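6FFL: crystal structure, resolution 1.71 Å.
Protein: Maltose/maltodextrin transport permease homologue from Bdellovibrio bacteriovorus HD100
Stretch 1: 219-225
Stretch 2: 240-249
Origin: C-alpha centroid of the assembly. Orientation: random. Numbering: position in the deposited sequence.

Stretch 1 219-225: ANALFKE
Stretch 2 240-249: DYQQAKVDFG

Two segments of one chain pack through a small, mostly apolar contact that buries 369 Å², both sides summed. The first, 219-224, is the end of a helix that begins earlier in the chain; F223 N to A219 O (3.1 Å) and K224 N to N220 O (3.0 Å) keep its turns regular, and E225 (phi/psi -95/16) is the first residue to leave helical geometry. The second begins as the last turn of another helix, 240-243, and closes in a Schellman motif: K245 takes positive phi (62/32), with V246 N bonded to Y241 O and K245 N to Q242 O, both 3.0 Å. V246 (-82/124) and D247 (-84/92) are then extended and lead into the strand that starts at F248 (-115/152). The backbones come nearest at K224 and V246, CA to CA 6.3 Å.

The main bump is F223. Its CA-to-CB bond points toward the second stretch, and with chi1 t (-165°) and chi2 65° the ring enters a hollow walled by Y241, V246 and F248. The rim of the ring presses on Y241 edge-to-face: centroids 5.1 Å apart, planes at 75°, F223 CD2 lying over one face of the Y241 ring, 3.9 Å from Y241 CE1. Farther round the ring, F223 CE2 meets V246 CG1 at 3.8 Å, and F223 CZ reaches F248 CB at 4.0 Å, an approach near the plane of the F223 ring. The CA-to-CB bond of F248 points toward the first stretch, so its CB makes the contact, while with chi1 p (67°) the end of the side chain leads away.

Y241 sets out sideways, but chi1 m (-62°) and chi2 -44° bring the end of its ring to the first helix. There Y241 OH donates a weak hydrogen bond to N220 OD1 at 2.6 Å; the distance is short, so the weakness is not one of length. N220 also starts sideways and reaches in with chi1 t (-166°) and chi2 51°. This is the sole hydrogen bond across the contact.

K224 contributes its aliphatic stem. With chi values m, t, p, t (-73°, 156°, 69°, 179°), its CG lies 3.7 Å from Y241 CD1, at the edge of that ring, and 4.0 Å from A244 CB. A244, within the Schellman turn and one residue before K245, presents only a methyl toward the helix. V246, chi1 t (-176°), spreads its two methyls against the first stretch: CG1 meets F223 as above, while V246 CG2 lies 3.9 Å from K224 CA, against the helix backbone. D247 points away between inward-pointing V246 and F248.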

# COMPACT_ATOMS: atom_id res chain seq x y z
N ALA A 219 -5.85 9.11 -11.39
CA ALA A 219 -6.93 8.18 -11.05
C ALA A 219 -7.71 8.68 -9.84
O ALA A 219 -8.95 8.61 -9.82
CB ALA A 219 -6.38 6.78 -10.78
N ASN A 220 -7.00 9.20 -8.85
CA ASN A 220 -7.62 9.75 -7.65
C ASN A 220 -8.57 10.89 -7.99
O ASN A 220 -9.73 10.90 -7.56
CB ASN A 220 -6.52 10.23 -6.70
CG ASN A 220 -7.01 10.50 -5.30
OD1 ASN A 220 -7.67 9.67 -4.69
ND2 ASN A 220 -6.66 11.67 -4.77
N ALA A 221 -8.09 11.86 -8.77
CA ALA A 221 -8.93 12.99 -9.15
C ALA A 221 -10.13 12.55 -9.98
O ALA A 221 -11.25 13.01 -9.76
CB ALA A 221 -8.11 14.03 -9.92
N LEU A 222 -9.90 11.68 -10.97
CA LEU A 222 -11.01 11.27 -11.83
C LEU A 222 -12.12 10.61 -11.03
O LEU A 222 -13.31 10.84 -11.30
CB LEU A 222 -10.51 10.34 -12.93
CG LEU A 222 -9.66 11.00 -14.04
CD1 LEU A 222 -8.99 9.95 -14.91
CD2 LEU A 222 -10.49 11.95 -14.90
N PHE A 223 -11.76 9.78 -10.04
CA PHE A 223 -12.77 9.14 -9.21
C PHE A 223 -13.50 10.16 -8.33
O PHE A 223 -14.73 10.10 -8.20
CB PHE A 223 -12.12 8.04 -8.35
CG PHE A 223 -13.12 7.09 -7.72
CD1 PHE A 223 -13.89 6.25 -8.52
CD2 PHE A 223 -13.27 7.04 -6.34
CE1 PHE A 223 -14.82 5.36 -7.94
CE2 PHE A 223 -14.19 6.15 -5.75
CZ PHE A 223 -14.97 5.31 -6.55
N LYS A 224 -12.76 11.10 -7.74
CA LYS A 224 -13.40 12.12 -6.91
C LYS A 224 -14.32 13.02 -7.72
O LYS A 224 -15.31 13.54 -7.19
CB LYS A 224 -12.34 12.96 -6.20
CG LYS A 224 -11.63 12.24 -5.08
CD LYS A 224 -10.27 12.83 -4.79
CE LYS A 224 -10.37 14.21 -4.18
NZ LYS A 224 -9.02 14.77 -3.88
N GLU A 225 -14.01 13.22 -9.00
CA GLU A 225 -14.73 14.17 -9.84
C GLU A 225 -15.84 13.51 -10.65
O GLU A 225 -16.32 14.11 -11.62
CB GLU A 225 -13.75 14.89 -10.77
CG GLU A 225 -12.76 15.77 -10.00
CD GLU A 225 -11.55 16.14 -10.82
OE1 GLU A 225 -11.53 15.87 -12.04
OE2 GLU A 225 -10.60 16.71 -10.23
N ASP A 240 -10.29 9.81 2.25
CA ASP A 240 -10.31 10.95 1.36
C ASP A 240 -11.48 10.89 0.38
O ASP A 240 -12.02 11.95 0.02
CB ASP A 240 -8.97 11.05 0.64
CG ASP A 240 -7.92 11.71 1.52
OD1 ASP A 240 -8.12 12.88 1.92
OD2 ASP A 240 -6.92 11.06 1.88
N TYR A 241 -11.94 9.70 -0.02
CA TYR A 241 -13.15 9.65 -0.84
C TYR A 241 -14.39 10.00 -0.03
O TYR A 241 -15.30 10.64 -0.55
CB TYR A 241 -13.30 8.29 -1.53
CG TYR A 241 -12.14 8.02 -2.47
CD1 TYR A 241 -11.68 9.02 -3.32
CD2 TYR A 241 -11.50 6.79 -2.48
CE1 TYR A 241 -10.60 8.80 -4.16
CE2 TYR A 241 -10.42 6.56 -3.32
CZ TYR A 241 -9.97 7.56 -4.15
OH TYR A 241 -8.89 7.34 -4.97
N GLN A 242 -14.42 9.61 1.25
CA GLN A 242 -15.53 10.01 2.12
C GLN A 242 -15.58 11.52 2.29
O GLN A 242 -16.65 12.13 2.21
CB GLN A 242 -15.41 9.31 3.48
CG GLN A 242 -15.81 7.84 3.45
CD GLN A 242 -15.33 7.08 4.67
OE1 GLN A 242 -14.57 7.61 5.50
NE2 GLN A 242 -15.78 5.84 4.80
N GLN A 243 -14.42 12.14 2.52
CA GLN A 243 -14.38 13.59 2.67
C GLN A 243 -14.79 14.29 1.38
O GLN A 243 -15.41 15.36 1.41
CB GLN A 243 -12.99 14.05 3.10
CG GLN A 243 -12.94 15.51 3.55
CD GLN A 243 -11.53 15.98 3.89
OE1 GLN A 243 -10.70 15.20 4.38
NE2 GLN A 243 -11.25 17.25 3.64
N ALA A 244 -14.45 13.70 0.23
CA ALA A 244 -14.84 14.23 -1.07
C ALA A 244 -16.28 13.91 -1.43
O ALA A 244 -16.71 14.22 -2.55
CB ALA A 244 -13.90 13.70 -2.15
N LYS A 245 -17.03 13.27 -0.53
CA LYS A 245 -18.45 12.98 -0.71
C LYS A 245 -18.71 12.05 -1.89
O LYS A 245 -19.75 12.12 -2.55
CB LYS A 245 -19.27 14.27 -0.84
CG LYS A 245 -19.32 15.08 0.46
CD LYS A 245 -20.02 16.42 0.28
CE LYS A 245 -19.94 17.26 1.55
NZ LYS A 245 -20.58 18.59 1.39
N VAL A 246 -17.77 11.14 -2.17
CA VAL A 246 -18.03 10.08 -3.14
C VAL A 246 -18.80 8.98 -2.43
O VAL A 246 -18.34 8.46 -1.41
CB VAL A 246 -16.72 9.54 -3.74
CG1 VAL A 246 -17.03 8.51 -4.83
CG2 VAL A 246 -15.86 10.67 -4.29
N ASP A 247 -19.97 8.64 -2.95
CA ASP A 247 -20.74 7.49 -2.47
C ASP A 247 -20.20 6.25 -3.17
O ASP A 247 -20.62 5.90 -4.27
CB ASP A 247 -22.23 7.69 -2.75
CG ASP A 247 -23.08 6.57 -2.17
OD1 ASP A 247 -22.57 5.81 -1.33
OD2 ASP A 247 -24.25 6.45 -2.57
N PHE A 248 -19.24 5.59 -2.53
CA PHE A 248 -18.57 4.46 -3.15
C PHE A 248 -18.85 3.16 -2.41
O PHE A 248 -19.12 3.15 -1.20
CB PHE A 248 -17.05 4.69 -3.22
CG PHE A 248 -16.35 4.72 -1.88
CD1 PHE A 248 -16.23 5.91 -1.16
CD2 PHE A 248 -15.79 3.58 -1.35
CE1 PHE A 248 -15.57 5.94 0.06
CE2 PHE A 248 -15.12 3.59 -0.13
CZ PHE A 248 -15.01 4.78 0.58
N GLY A 249 -18.81 2.06 -3.17
CA GLY A 249 -18.75 0.73 -2.62
C GLY A 249 -17.37 0.13 -2.88
O GLY A 249 -16.56 0.68 -3.63